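Local coordinates for protein 6-aminohexanoate-cyclic-dimer hydrolase (Arthrobacter sp., PDB 3A2Q) that hydrolyses the cyclic dimer of 6-aminohexanoate, a nylon-6 by-product, to the linear dimer as a member of the amidase family, at residues E408-Q411 with S412-S416; W342-W345 with E346-K349; F424-P427 with F428-S431. The protein carries 1 engineered substitution. One frame throughout, in Å; residues are numbered along the deposited sequence.

The three contacts lie progressively nearer the chain centre, from contact 2 (centre about 24 Å from it) through contact 1 (about 20 Å) to contact 3 (about 12 Å). Contacts 1 and 2 touch: Gln411 OE1 packs on Met347 SD at 3.1 Å, with their centres about 12 Å apart. Contact 1 supplies Gln411 and Phe414 to the pocket holding 6-aminohexanoic acid; the side chains of Met347 and Asn429, from contacts 2 and 3, each come within about 6 Å of bound ligand. Contact 3 touches neither, its nearest atoms being about 5 Å from contact 1 and about 14 Å from contact 2. The Asn429 side chain is about 7 Å from that of Ala174, an engineered residue at the position inferred by similarity to carry the acyl-ester.

Contact 1 of 3, residues E408-Q411 with S412-S416; sequences EGRQ and SAFIS
Gln411 and Phe414 meet round a type I beta turn with Ser412 and Ala413 at its corners, in the loop between strand 383-387 and helix 416-422. Both residues line the pocket for 6-aminohexanoic acid. The methylene of Gln411 makes a CH-pi contact over one ring face: CB is 3.8 Å from the Phe414 centroid, 30° off the ring normal, and CG also lies above that face. Arg410 comes to the same ring differently, its CG in the ring plane at the edge and its CD 3.5 Å from Phe414 CB. Arg410 CG stands anti to the backbone N (chi1 179°), which sets CG and CD beside Phe414. The two side chains cross at about a right angle.

The backbone closes the same turn. Phe414 N donates to Gln411 O at 3.0 Å, from above the carbonyl plane, as expected of a bond closing a turn after three residues. Ile415 CG2 lies 3.6 Å from the same Gln411 O. Farther out, Gln411 OE1 accepts from Asn125 ND2, tying the amide to another pocket residue, while Ser412 OG accepts from Gln126 NE2.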
ATOM      1  N   GLU A 408      19.746  -8.460 -16.411  1.00 84.21           N
ATOM      2  CA  GLU A 408      21.052  -8.427 -15.753  1.00 83.20           C
ATOM      3  C   GLU A 408      21.308  -7.369 -14.674  1.00 81.31           C
ATOM      4  O   GLU A 408      21.339  -6.163 -14.949  1.00 80.97           O
ATOM      5  CB  GLU A 408      22.161  -8.328 -16.808  1.00 85.19           C
ATOM      6  CG  GLU A 408      22.119  -9.417 -17.873  1.00 89.30           C
ATOM      7  CD  GLU A 408      23.185  -9.237 -18.954  1.00 93.72           C
ATOM      8  OE1 GLU A 408      23.069  -9.871 -20.030  1.00 93.73           O
ATOM      9  OE2 GLU A 408      24.146  -8.469 -18.724  1.00 96.05           O
ATOM     10  N   GLY A 409      21.486  -7.851 -13.440  1.00 79.20           N
ATOM     11  CA  GLY A 409      21.803  -7.006 -12.293  1.00 76.14           C
ATOM     12  C   GLY A 409      20.755  -6.374 -11.391  1.00 73.37           C
ATOM     13  O   GLY A 409      20.944  -6.300 -10.174  1.00 72.89           O
ATOM     14  N   ARG A 410      19.648  -5.922 -11.961  1.00 71.42           N
ATOM     15  CA  ARG A 410      18.650  -5.258 -11.136  1.00 68.59           C
ATOM     16  C   ARG A 410      17.260  -5.878 -11.040  1.00 64.75           C
ATOM     17  O   ARG A 410      16.853  -6.678 -11.878  1.00 63.62           O
ATOM     18  CB  ARG A 410      18.542  -3.792 -11.576  1.00 70.89           C
ATOM     19  CG  ARG A 410      17.517  -2.942 -10.830  1.00 75.50           C
ATOM     20  CD  ARG A 410      17.589  -1.482 -11.252  1.00 77.64           C
ATOM     21  NE  ARG A 410      18.872  -0.874 -10.932  1.00 78.85           N
ATOM     22  CZ  ARG A 410      19.130   0.420 -11.068  1.00 81.60           C
ATOM     23  NH1 ARG A 410      18.190   1.236 -11.516  1.00 79.45           N
ATOM     24  NH2 ARG A 410      20.327   0.898 -10.761  1.00 85.78           N
ATOM     25  N   GLN A 411      16.549  -5.483  -9.986  1.00 61.66           N
ATOM     26  CA  GLN A 411      15.191  -5.934  -9.682  1.00 57.32           C
ATOM     27  C   GLN A 411      14.300  -5.815 -10.923  1.00 54.44           C
ATOM     28  O   GLN A 411      14.378  -4.830 -11.659  1.00 53.66           O
ATOM     29  CB  GLN A 411      14.609  -5.067  -8.559  1.00 57.83           C
ATOM     30  CG  GLN A 411      13.649  -5.774  -7.623  1.00 65.85           C
ATOM     31  CD  GLN A 411      14.346  -6.751  -6.700  1.00 64.49           C
ATOM     32  OE1 GLN A 411      13.710  -7.413  -5.880  1.00 65.38           O
ATOM     33  NE2 GLN A 411      15.664  -6.846  -6.827  1.00 65.72           N
ATOM     34  N   SER A 412      13.454  -6.815 -11.154  1.00 50.67           N
ATOM     35  CA  SER A 412      12.564  -6.794 -12.314  1.00 46.81           C
ATOM     36  C   SER A 412      11.562  -5.644 -12.201  1.00 44.03           C
ATOM     37  O   SER A 412      11.132  -5.086 -13.208  1.00 42.43           O
ATOM     38  CB  SER A 412      11.823  -8.136 -12.453  1.00 48.11           C
ATOM     39  OG  SER A 412      11.108  -8.463 -11.276  1.00 50.80           O
ATOM     40  N   ALA A 413      11.217  -5.278 -10.970  1.00 41.43           N
ATOM     41  CA  ALA A 413      10.271  -4.194 -10.735  1.00 38.19           C
ATOM     42  C   ALA A 413      10.902  -2.826 -10.974  1.00 35.28           C
ATOM     43  O   ALA A 413      10.201  -1.818 -11.047  1.00 35.04           O
ATOM     44  CB  ALA A 413       9.726  -4.275  -9.312  1.00 37.73           C
ATOM     45  N   PHE A 414      12.224  -2.791 -11.098  1.00 33.29           N
ATOM     46  CA  PHE A 414      12.929  -1.533 -11.320  1.00 34.03           C
ATOM     47  C   PHE A 414      13.311  -1.295 -12.776  1.00 34.44           C
ATOM     48  O   PHE A 414      14.136  -0.434 -13.062  1.00 35.11           O
ATOM     49  CB  PHE A 414      14.197  -1.464 -10.459  1.00 32.26           C
ATOM     50  CG  PHE A 414      13.935  -1.486  -8.974  1.00 34.90           C
ATOM     51  CD1 PHE A 414      12.669  -1.214  -8.466  1.00 29.56           C
ATOM     52  CD2 PHE A 414      14.970  -1.746  -8.080  1.00 36.83           C
ATOM     53  CE1 PHE A 414      12.438  -1.199  -7.092  1.00 30.54           C
ATOM     54  CE2 PHE A 414      14.745  -1.731  -6.698  1.00 36.74           C
ATOM     55  CZ  PHE A 414      13.476  -1.456  -6.208  1.00 31.15           C
ATOM     56  N   ILE A 415      12.719  -2.048 -13.697  1.00 33.24           N
ATOM     57  CA  ILE A 415      13.035  -1.869 -15.111  1.00 38.54           C
ATOM     58  C   ILE A 415      11.831  -1.453 -15.949  1.00 37.83           C
ATOM     59  O   ILE A 415      10.688  -1.767 -15.617  1.00 36.30           O
ATOM     60  CB  ILE A 415      13.638  -3.156 -15.727  1.00 43.10           C
ATOM     61  CG1 ILE A 415      12.624  -4.299 -15.649  1.00 48.30           C
ATOM     62  CG2 ILE A 415      14.925  -3.524 -14.999  1.00 44.23           C
ATOM     63  CD1 ILE A 415      13.107  -5.591 -16.269  1.00 57.67           C
ATOM     64  N   SER A 416      12.122  -0.734 -17.032  1.00 37.69           N
ATOM     65  CA  SER A 416      11.143  -0.234 -17.997  1.00 38.89           C
ATOM     66  C   SER A 416       9.686  -0.069 -17.550  1.00 38.41           C
ATOM     67  O   SER A 416       9.338   0.892 -16.854  1.00 38.71           O
ATOM     68  CB  SER A 416      11.179  -1.110 -19.254  1.00 44.71           C
ATOM     69  OG  SER A 416      10.846  -2.457 -18.950  1.00 51.47           O
TER

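Contact 2 of 3, residues W342-W345 with E346-K349; sequences WTSW and EMVK
Trp342 and Glu346 are one helical turn apart at the start of helix 342-352, and their backbones carry an i to i+4 alpha-helical bond: Glu346 N donates to Trp342 O at 3.1 Å, tilted 25° from the carbonyl plane. The next two bonds span three residues, as in a 3-10 turn. Met347 N reaches Ser344 O at 3.0 Å and Val348 N reaches Trp345 O at 2.9 Å, both from above the carbonyl plane. The i to i+4 pair Trp345 O and Lys349 N, 3.7 Å apart, is not hydrogen-bonded, consistent with slight local tightening.

Among the aromatic contacts, Val348 CG2 sits over one face of Trp345 in a CH-pi contact, 4.2 Å from the six-membered-ring centroid and displaced toward the rim. Val348 CG2 lies anti to its carbonyl carbon, which directs this methyl back at the indole.

Polar groups find partners beyond the turn. Glu346 runs alongside Trp342, its OE1 in the indole plane 3.7 Å from CZ3, with carboxylate and ring planes 49° apart; its OE2 forms a salt bridge with Arg350. Trp342 NE1 donates to Leu401 O, and Ser344 OG is hydrogen-bonded to Glu122 OE1.

Met347 packs on the buried side, touching Asn125 and Ile320 of the ligand pocket. Bent at chi3 (-86°), its chain folds back, putting CE 3.9 Å from Ser344 CB and 3.5 Å from Thr343 O.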
ATOM      1  N   TRP A 342      11.273 -17.684 -10.654  1.00 38.54           N
ATOM      2  CA  TRP A 342      12.642 -17.494 -11.122  1.00 38.59           C
ATOM      3  C   TRP A 342      13.241 -16.136 -10.770  1.00 35.99           C
ATOM      4  O   TRP A 342      14.436 -16.031 -10.497  1.00 34.13           O
ATOM      5  CB  TRP A 342      12.741 -17.721 -12.637  1.00 38.70           C
ATOM      6  CG  TRP A 342      12.107 -16.654 -13.474  1.00 38.39           C
ATOM      7  CD1 TRP A 342      10.791 -16.561 -13.834  1.00 38.07           C
ATOM      8  CD2 TRP A 342      12.764 -15.519 -14.052  1.00 40.92           C
ATOM      9  NE1 TRP A 342      10.591 -15.438 -14.602  1.00 39.26           N
ATOM     10  CE2 TRP A 342      11.783 -14.779 -14.749  1.00 37.04           C
ATOM     11  CE3 TRP A 342      14.087 -15.055 -14.047  1.00 37.91           C
ATOM     12  CZ2 TRP A 342      12.085 -13.597 -15.437  1.00 39.11           C
ATOM     13  CZ3 TRP A 342      14.387 -13.877 -14.731  1.00 42.21           C
ATOM     14  CH2 TRP A 342      13.387 -13.163 -15.416  1.00 39.25           C
ATOM     15  N   THR A 343      12.419 -15.094 -10.777  1.00 36.15           N
ATOM     16  CA  THR A 343      12.918 -13.764 -10.448  1.00 36.18           C
ATOM     17  C   THR A 343      13.462 -13.734  -9.022  1.00 34.67           C
ATOM     18  O   THR A 343      14.487 -13.115  -8.755  1.00 37.38           O
ATOM     19  CB  THR A 343      11.815 -12.697 -10.588  1.00 36.06           C
ATOM     20  OG1 THR A 343      10.644 -13.120  -9.883  1.00 35.87           O
ATOM     21  CG2 THR A 343      11.476 -12.473 -12.052  1.00 38.24           C
ATOM     22  N   SER A 344      12.778 -14.420  -8.115  1.00 35.10           N
ATOM     23  CA  SER A 344      13.194 -14.465  -6.720  1.00 36.89           C
ATOM     24  C   SER A 344      14.482 -15.259  -6.531  1.00 37.49           C
ATOM     25  O   SER A 344      15.396 -14.813  -5.845  1.00 34.75           O
ATOM     26  CB  SER A 344      12.091 -15.078  -5.856  1.00 36.60           C
ATOM     27  OG  SER A 344      10.909 -14.305  -5.917  1.00 38.64           O
ATOM     28  N   TRP A 345      14.560 -16.431  -7.153  1.00 37.80           N
ATOM     29  CA  TRP A 345      15.748 -17.256  -7.015  1.00 37.14           C
ATOM     30  C   TRP A 345      17.004 -16.539  -7.490  1.00 37.12           C
ATOM     31  O   TRP A 345      18.074 -16.694  -6.904  1.00 36.30           O
ATOM     32  CB  TRP A 345      15.584 -18.571  -7.779  1.00 39.99           C
ATOM     33  CG  TRP A 345      16.655 -19.543  -7.430  1.00 44.13           C
ATOM     34  CD1 TRP A 345      17.726 -19.900  -8.197  1.00 48.37           C
ATOM     35  CD2 TRP A 345      16.806 -20.229  -6.183  1.00 48.45           C
ATOM     36  NE1 TRP A 345      18.538 -20.764  -7.502  1.00 50.22           N
ATOM     37  CE2 TRP A 345      17.997 -20.982  -6.263  1.00 51.08           C
ATOM     38  CE3 TRP A 345      16.050 -20.277  -5.003  1.00 47.30           C
ATOM     39  CZ2 TRP A 345      18.452 -21.776  -5.204  1.00 53.97           C
ATOM     40  CZ3 TRP A 345      16.503 -21.067  -3.950  1.00 51.83           C
ATOM     41  CH2 TRP A 345      17.694 -21.806  -4.060  1.00 53.53           C
ATOM     42  N   GLU A 346      16.876 -15.741  -8.544  1.00 38.44           N
ATOM     43  CA  GLU A 346      18.024 -15.020  -9.072  1.00 40.67           C
ATOM     44  C   GLU A 346      18.644 -14.097  -8.024  1.00 43.28           C
ATOM     45  O   GLU A 346      19.856 -13.858  -8.030  1.00 41.80           O
ATOM     46  CB  GLU A 346      17.613 -14.216 -10.303  1.00 45.09           C
ATOM     47  CG  GLU A 346      18.780 -13.666 -11.095  1.00 56.88           C
ATOM     48  CD  GLU A 346      18.355 -13.143 -12.449  1.00 64.27           C
ATOM     49  OE1 GLU A 346      17.733 -13.915 -13.208  1.00 64.52           O
ATOM     50  OE2 GLU A 346      18.642 -11.965 -12.757  1.00 70.38           O
ATOM     51  N   MET A 347      17.812 -13.584  -7.121  1.00 43.64           N
ATOM     52  CA  MET A 347      18.283 -12.686  -6.070  1.00 44.52           C
ATOM     53  C   MET A 347      19.108 -13.426  -5.017  1.00 44.32           C
ATOM     54  O   MET A 347      19.917 -12.820  -4.313  1.00 47.08           O
ATOM     55  CB  MET A 347      17.093 -11.981  -5.407  1.00 44.07           C
ATOM     56  CG  MET A 347      16.303 -11.099  -6.360  1.00 45.42           C
ATOM     57  SD  MET A 347      14.902 -10.290  -5.572  1.00 51.08           S
ATOM     58  CE  MET A 347      13.667 -11.520  -5.729  1.00 54.70           C
ATOM     59  N   VAL A 348      18.899 -14.734  -4.911  1.00 43.71           N
ATOM     60  CA  VAL A 348      19.641 -15.550  -3.956  1.00 42.45           C
ATOM     61  C   VAL A 348      21.113 -15.521  -4.343  1.00 43.42           C
ATOM     62  O   VAL A 348      21.989 -15.334  -3.502  1.00 42.50           O
ATOM     63  CB  VAL A 348      19.150 -17.018  -3.964  1.00 40.44           C
ATOM     64  CG1 VAL A 348      19.973 -17.853  -2.990  1.00 44.81           C
ATOM     65  CG2 VAL A 348      17.684 -17.077  -3.591  1.00 37.40           C
ATOM     66  N   LYS A 349      21.375 -15.699  -5.634  1.00 43.90           N
ATOM     67  CA  LYS A 349      22.735 -15.691  -6.151  1.00 43.52           C
ATOM     68  C   LYS A 349      23.338 -14.305  -5.985  1.00 41.92           C
ATOM     69  O   LYS A 349      24.466 -14.163  -5.514  1.00 41.96           O
ATOM     70  CB  LYS A 349      22.737 -16.085  -7.631  1.00 50.08           C
ATOM     71  CG  LYS A 349      24.118 -16.172  -8.261  1.00 56.58           C
ATOM     72  CD  LYS A 349      24.021 -16.641  -9.706  1.00 60.47           C
ATOM     73  CE  LYS A 349      25.393 -16.768 -10.343  1.00 60.77           C
ATOM     74  NZ  LYS A 349      26.111 -15.466 -10.343  1.00 63.21           N
TER

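Contact 3 of 3, residues F424-P427 with F428-S431; sequences FTVP and FNVS
Phe428 meets Pro427 with a ring face and Phe424 with a ring edge, and its side chain can be followed outward from CB, which lies 3.8 Å from Thr425 O. CG points anti to the carbonyl carbon (chi1 -51°), which sends the ring back toward the incoming chain. There CD2 comes 3.7 Å from Phe424 O, and CE2, closer still at 3.4 Å, brings that oxygen into the ring plane at the edge. The same oxygen accepts from Gln452 NE2. One ring face is covered by Pro427 CB, 4.3 Å from the centroid and 9° off the normal, a nearly vertical CH-pi contact. The Phe428 side chain also touches Trp377 and Leu384, and so links the short helix 427-431 with helix 356-378 and strand 383-387.

This is a helix start with proline in its first turn. Phe428 N donates to Thr425 O at 3.2 Å, and Val426 O is gripped twice, by Asn429 N at 3.0 Å and Val430 N at 3.3 Å. The second of these and Ser431 N to Pro427 O are i to i+4 bonds. Asn429 ND2 leaves the turn for Asp170 OD1 and Ala209 O, linking this helix to a ligand-pocket residue, while Thr425 OG1 bonds to Ala172 O.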
ATOM      1  N   PHE A 424       7.526   7.538  -8.980  1.00 22.30           N
ATOM      2  CA  PHE A 424       7.074   8.670  -8.164  1.00 23.54           C
ATOM      3  C   PHE A 424       6.675   8.289  -6.730  1.00 23.22           C
ATOM      4  O   PHE A 424       6.298   9.157  -5.936  1.00 23.41           O
ATOM      5  CB  PHE A 424       5.891   9.370  -8.840  1.00 21.75           C
ATOM      6  CG  PHE A 424       6.278  10.304  -9.961  1.00 21.18           C
ATOM      7  CD1 PHE A 424       7.534  10.228 -10.563  1.00 22.73           C
ATOM      8  CD2 PHE A 424       5.364  11.235 -10.442  1.00 23.94           C
ATOM      9  CE1 PHE A 424       7.870  11.064 -11.629  1.00 25.09           C
ATOM     10  CE2 PHE A 424       5.691  12.075 -11.507  1.00 25.91           C
ATOM     11  CZ  PHE A 424       6.948  11.988 -12.101  1.00 25.38           C
ATOM     12  N   THR A 425       6.752   7.005  -6.386  1.00 21.76           N
ATOM     13  CA  THR A 425       6.393   6.594  -5.032  1.00 21.39           C
ATOM     14  C   THR A 425       7.604   6.164  -4.206  1.00 24.94           C
ATOM     15  O   THR A 425       7.689   6.457  -3.013  1.00 21.81           O
ATOM     16  CB  THR A 425       5.365   5.431  -5.031  1.00 25.50           C
ATOM     17  OG1 THR A 425       5.779   4.422  -5.960  1.00 22.29           O
ATOM     18  CG2 THR A 425       3.971   5.932  -5.401  1.00 20.59           C
ATOM     19  N   VAL A 426       8.553   5.489  -4.843  1.00 22.42           N
ATOM     20  CA  VAL A 426       9.724   4.991  -4.127  1.00 22.24           C
ATOM     21  C   VAL A 426      10.599   6.031  -3.406  1.00 22.68           C
ATOM     22  O   VAL A 426      11.176   5.730  -2.360  1.00 23.33           O
ATOM     23  CB  VAL A 426      10.602   4.103  -5.060  1.00 24.03           C
ATOM     24  CG1 VAL A 426      11.352   4.950  -6.055  1.00 26.81           C
ATOM     25  CG2 VAL A 426      11.552   3.264  -4.231  1.00 24.78           C
ATOM     26  N   PRO A 427      10.700   7.267  -3.931  1.00 22.13           N
ATOM     27  CA  PRO A 427      11.544   8.225  -3.209  1.00 23.19           C
ATOM     28  C   PRO A 427      11.095   8.446  -1.763  1.00 22.59           C
ATOM     29  O   PRO A 427      11.911   8.717  -0.887  1.00 23.27           O
ATOM     30  CB  PRO A 427      11.413   9.504  -4.038  1.00 24.38           C
ATOM     31  CG  PRO A 427      11.074   9.016  -5.400  1.00 21.31           C
ATOM     32  CD  PRO A 427      10.110   7.890  -5.128  1.00 21.63           C
ATOM     33  N   PHE A 428       9.795   8.324  -1.514  1.00 21.13           N
ATOM     34  CA  PHE A 428       9.266   8.558  -0.179  1.00 21.09           C
ATOM     35  C   PHE A 428       9.347   7.366   0.757  1.00 24.31           C
ATOM     36  O   PHE A 428       9.128   7.503   1.961  1.00 24.26           O
ATOM     37  CB  PHE A 428       7.860   9.132  -0.324  1.00 20.72           C
ATOM     38  CG  PHE A 428       7.832  10.304  -1.256  1.00 22.42           C
ATOM     39  CD1 PHE A 428       8.506  11.480  -0.914  1.00 25.44           C
ATOM     40  CD2 PHE A 428       7.320  10.179  -2.542  1.00 24.28           C
ATOM     41  CE1 PHE A 428       8.682  12.502  -1.841  1.00 20.21           C
ATOM     42  CE2 PHE A 428       7.492  11.198  -3.480  1.00 20.89           C
ATOM     43  CZ  PHE A 428       8.177  12.362  -3.129  1.00 24.29           C
ATOM     44  N   ASN A 429       9.664   6.195   0.208  1.00 23.21           N
ATOM     45  CA  ASN A 429       9.874   5.026   1.049  1.00 21.05           C
ATOM     46  C   ASN A 429      11.270   5.268   1.606  1.00 21.67           C
ATOM     47  O   ASN A 429      11.566   4.927   2.744  1.00 20.82           O
ATOM     48  CB  ASN A 429       9.909   3.725   0.241  1.00 20.85           C
ATOM     49  CG  ASN A 429       8.553   3.309  -0.240  1.00 22.54           C
ATOM     50  OD1 ASN A 429       8.146   3.651  -1.348  1.00 19.83           O
ATOM     51  ND2 ASN A 429       7.827   2.577   0.600  1.00 21.99           N
ATOM     52  N   VAL A 430      12.136   5.860   0.786  1.00 21.38           N
ATOM     53  CA  VAL A 430      13.496   6.140   1.236  1.00 22.21           C
ATOM     54  C   VAL A 430      13.534   7.270   2.260  1.00 23.48           C
ATOM     55  O   VAL A 430      14.242   7.171   3.254  1.00 22.67           O
ATOM     56  CB  VAL A 430      14.429   6.484   0.058  1.00 23.39           C
ATOM     57  CG1 VAL A 430      15.802   6.893   0.582  1.00 21.66           C
ATOM     58  CG2 VAL A 430      14.561   5.273  -0.855  1.00 25.79           C
ATOM     59  N   SER A 431      12.770   8.339   2.034  1.00 25.04           N
ATOM     60  CA  SER A 431      12.765   9.453   2.980  1.00 22.92           C
ATOM     61  C   SER A 431      11.918   9.151   4.212  1.00 25.18           C
ATOM     62  O   SER A 431      12.142   9.726   5.276  1.00 25.15           O
ATOM     63  CB  SER A 431      12.241  10.732   2.315  1.00 22.65           C
ATOM     64  OG  SER A 431      10.851  10.638   2.082  1.00 19.56           O
TER